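Local atomic coordinates of NBS-LRR class disease resistance protein (Oryza sativa subsp. japonica, PDB entry 6FU9), a protein that probably serves, through this integrated HMA domain of a rice NLR immune receptor, to recognise a fungal effector. Residues A[7-12]-A[52-57]. Numbering follows the deposited sequence.
Sequences QKIVFK and DGIDSI
Gln7, at the start of strand 7-12, carries the polar half of this contact with its carboxamide. The side chain leaves with CG beside the backbone N (chi1 -71°), runs extended past CG, and presents both amide atoms to the backbone of Ile54. Ile54 N donates to Gln7 OE1 at 2.9 Å, an almost straight bond (170° at the hydrogen) that lies in the carboxamide plane on a lone pair. The other half of the pairing is weak: Gln7 NE2 reaches Ile54 O at 3.5 Å, though still nearly linear. Gly53 N also lies near the oxygen, 3.0 Å from Gln7 OE1; the positive phi of Gly53 (77°) would jam a CB against the preceding carbonyl O, so the turn suits glycine.

The apolar part sits one strand repeat further on, where Ile9 points to the same face of the sheet. Its CD1 lies 3.7 Å from Ser56 CB, in the first turn of helix 56-66. Ile9 and Ile54 meet tip to tip, with Ile9 CD1 4.1 Å from Ile54 CG2. Ile54 also packs on Val49 of strand 46-51 and Leu59 of helix 56-66, while Phe11 continues the core against Leu59, Val60 and Leu63.

In this ferredoxin-like beta-alpha-beta-beta-alpha-beta fold, the glutamine thus pairs with one residue's N-H and C=O much as a neighbouring backbone would; the strong bond to OE1, aided by the weak one from NE2, would limit rotation of its amide and tie the loop before the second helix to the inner strand 7-12.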
ATOM      1  N   GLN A   7     -10.479  -7.263   2.182  1.00 15.10           N
ATOM      2  CA  GLN A   7      -9.079  -7.378   1.850  1.00 14.73           C
ATOM      3  C   GLN A   7      -8.543  -6.040   1.277  1.00 12.71           C
ATOM      4  O   GLN A   7      -9.316  -5.336   0.632  1.00 14.08           O
ATOM      5  CB  GLN A   7      -8.922  -8.351   0.637  1.00 20.51           C
ATOM      6  CG  GLN A   7      -9.156  -9.839   0.782  1.00 19.33           C
ATOM      7  CD  GLN A   7      -9.357 -10.425  -0.613  1.00 19.15           C
ATOM      8  OE1 GLN A   7     -10.360 -10.304  -1.220  1.00 17.30           O
ATOM      9  NE2 GLN A   7      -8.380 -11.203  -1.037  1.00 21.01           N
ATOM     10  N   LYS A   8      -7.274  -5.797   1.480  1.00 12.30           N
ATOM     11  CA  LYS A   8      -6.521  -4.698   0.860  1.00 12.93           C
ATOM     12  C   LYS A   8      -5.309  -5.240   0.235  1.00 13.37           C
ATOM     13  O   LYS A   8      -4.457  -5.886   0.919  1.00 17.91           O
ATOM     14  CB  LYS A   8      -6.169  -3.655   1.906  1.00 15.05           C
ATOM     15  CG  LYS A   8      -5.444  -2.447   1.341  1.00 16.60           C
ATOM     16  CD  LYS A   8      -5.242  -1.399   2.444  1.00 20.07           C
ATOM     17  CE  LYS A   8      -4.486  -0.211   2.037  1.00 22.55           C
ATOM     18  NZ  LYS A   8      -4.430   0.637   3.242  1.00 22.18           N
ATOM     19  N   ILE A   9      -5.148  -5.089  -1.094  1.00 12.49           N
ATOM     20  CA  ILE A   9      -4.042  -5.590  -1.838  1.00 12.51           C
ATOM     21  C   ILE A   9      -3.398  -4.407  -2.557  1.00 12.72           C
ATOM     22  O   ILE A   9      -4.099  -3.647  -3.236  1.00 14.74           O
ATOM     23  CB  ILE A   9      -4.451  -6.598  -2.898  1.00 14.64           C
ATOM     24  CG1 ILE A   9      -5.247  -7.773  -2.285  1.00 16.46           C
ATOM     25  CG2 ILE A   9      -3.238  -7.104  -3.632  1.00 18.43           C
ATOM     26  CD1 ILE A   9      -5.993  -8.600  -3.265  1.00 27.56           C
ATOM     27  N   VAL A  10      -2.104  -4.231  -2.397  1.00 12.40           N
ATOM     28  CA  VAL A  10      -1.386  -3.137  -3.085  1.00 13.09           C
ATOM     29  C   VAL A  10      -0.384  -3.735  -4.027  1.00 12.32           C
ATOM     30  O   VAL A  10       0.440  -4.602  -3.596  1.00 13.73           O
ATOM     31  CB  VAL A  10      -0.705  -2.193  -2.106  1.00 13.95           C
ATOM     32  CG1 VAL A  10      -0.098  -0.971  -2.872  1.00 15.48           C
ATOM     33  CG2 VAL A  10      -1.638  -1.696  -1.023  1.00 15.93           C
ATOM     34  N   PHE A  11      -0.419  -3.284  -5.282  1.00 13.10           N
ATOM     35  CA  PHE A  11       0.562  -3.642  -6.287  1.00 14.09           C
ATOM     36  C   PHE A  11       1.462  -2.435  -6.574  1.00 14.20           C
ATOM     37  O   PHE A  11       1.000  -1.288  -6.464  1.00 16.60           O
ATOM     38  CB  PHE A  11      -0.079  -4.086  -7.587  1.00 14.07           C
ATOM     39  CG  PHE A  11      -0.971  -5.287  -7.481  1.00 13.92           C
ATOM     40  CD1 PHE A  11      -0.419  -6.557  -7.433  1.00 15.22           C
ATOM     41  CD2 PHE A  11      -2.337  -5.182  -7.430  1.00 15.62           C
ATOM     42  CE1 PHE A  11      -1.217  -7.694  -7.348  1.00 16.43           C
ATOM     43  CE2 PHE A  11      -3.144  -6.296  -7.336  1.00 16.62           C
ATOM     44  CZ  PHE A  11      -2.574  -7.553  -7.306  1.00 16.13           C
ATOM     45  N   LYS A  12       2.702  -2.710  -6.931  1.00 14.60           N
ATOM     46  CA  LYS A  12       3.594  -1.718  -7.556  1.00 15.58           C
ATOM     47  C   LYS A  12       3.694  -2.094  -9.005  1.00 15.78           C
ATOM     48  O   LYS A  12       4.063  -3.220  -9.365  1.00 17.70           O
ATOM     49  CB  LYS A  12       4.926  -1.696  -6.827  1.00 18.85           C
ATOM     50  CG  LYS A  12       4.892  -0.939  -5.486  1.00 22.84           C
ATOM     51  CD  LYS A  12       4.984   0.611  -5.529  1.00 25.89           C
ATOM     52  CE  LYS A  12       6.416   1.065  -5.646  1.00 23.87           C
ATOM     53  NZ  LYS A  12       6.551   2.518  -5.813  1.00 25.84           N
ATOM     54  N   ASP A  52     -13.613  -7.968  -1.511  1.00 13.74           N
ATOM     55  CA  ASP A  52     -13.971  -9.157  -0.755  1.00 14.73           C
ATOM     56  C   ASP A  52     -14.008 -10.342  -1.696  1.00 13.99           C
ATOM     57  O   ASP A  52     -14.772 -10.391  -2.612  1.00 18.24           O
ATOM     58  CB  ASP A  52     -15.316  -8.920  -0.024  1.00 19.91           C
ATOM     59  CG  ASP A  52     -15.827 -10.158   0.756  1.00 23.24           C
ATOM     60  OD1 ASP A  52     -15.012 -11.005   1.194  1.00 26.13           O
ATOM     61  OD2 ASP A  52     -17.056 -10.220   0.988  1.00 31.09           O
ATOM     62  N   GLY A  53     -13.135 -11.314  -1.462  1.00 15.11           N
ATOM     63  CA  GLY A  53     -13.097 -12.472  -2.347  1.00 16.12           C
ATOM     64  C   GLY A  53     -12.412 -12.230  -3.696  1.00 14.99           C
ATOM     65  O   GLY A  53     -12.810 -12.800  -4.686  1.00 17.02           O
ATOM     66  N   ILE A  54     -11.362 -11.424  -3.681  1.00 13.90           N
ATOM     67  CA  ILE A  54     -10.562 -11.180  -4.865  1.00 13.10           C
ATOM     68  C   ILE A  54      -9.588 -12.345  -5.064  1.00 13.59           C
ATOM     69  O   ILE A  54      -8.866 -12.682  -4.144  1.00 15.98           O
ATOM     70  CB  ILE A  54      -9.778  -9.870  -4.709  1.00 12.53           C
ATOM     71  CG1 ILE A  54     -10.740  -8.675  -4.485  1.00 13.68           C
ATOM     72  CG2 ILE A  54      -8.891  -9.636  -5.925  1.00 14.04           C
ATOM     73  CD1 ILE A  54     -10.015  -7.464  -3.949  1.00 14.47           C
ATOM     74  N   ASP A  55      -9.566 -12.885  -6.269  1.00 14.61           N
ATOM     75  CA  ASP A  55      -8.538 -13.861  -6.653  1.00 15.25           C
ATOM     76  C   ASP A  55      -7.278 -13.083  -7.082  1.00 15.05           C
ATOM     77  O   ASP A  55      -7.118 -12.682  -8.246  1.00 16.40           O
ATOM     78  CB  ASP A  55      -9.086 -14.725  -7.760  1.00 16.36           C
ATOM     79  CG  ASP A  55      -8.090 -15.783  -8.253  1.00 19.60           C
ATOM     80  OD1 ASP A  55      -6.930 -15.751  -7.881  1.00 22.41           O
ATOM     81  OD2 ASP A  55      -8.475 -16.569  -9.104  1.00 23.03           O
ATOM     82  N   SER A  56      -6.419 -12.840  -6.117  1.00 16.00           N
ATOM     83  CA  SER A  56      -5.258 -12.022  -6.388  1.00 19.13           C
ATOM     84  C   SER A  56      -4.270 -12.738  -7.288  1.00 19.28           C
ATOM     85  O   SER A  56      -3.498 -12.067  -7.953  1.00 20.99           O
ATOM     86  CB  SER A  56      -4.608 -11.505  -5.092  1.00 22.74           C
ATOM     87  OG  SER A  56      -4.079 -12.564  -4.405  1.00 29.81           O
ATOM     88  N   ILE A  57      -4.255 -14.060  -7.288  1.00 23.95           N
ATOM     89  CA  ILE A  57      -3.488 -14.888  -8.211  1.00 24.75           C
ATOM     90  C   ILE A  57      -3.761 -14.549  -9.622  1.00 24.31           C
ATOM     91  O   ILE A  57      -2.850 -14.246 -10.397  1.00 27.80           O
ATOM     92  CB  ILE A  57      -3.780 -16.460  -7.991  1.00 27.16           C
ATOM     93  CG1 ILE A  57      -3.338 -16.874  -6.602  1.00 27.32           C
ATOM     94  CG2 ILE A  57      -3.077 -17.353  -9.039  1.00 31.86           C
ATOM     95  CD1 ILE A  57      -2.004 -16.262  -6.176  1.00 42.61           C
TER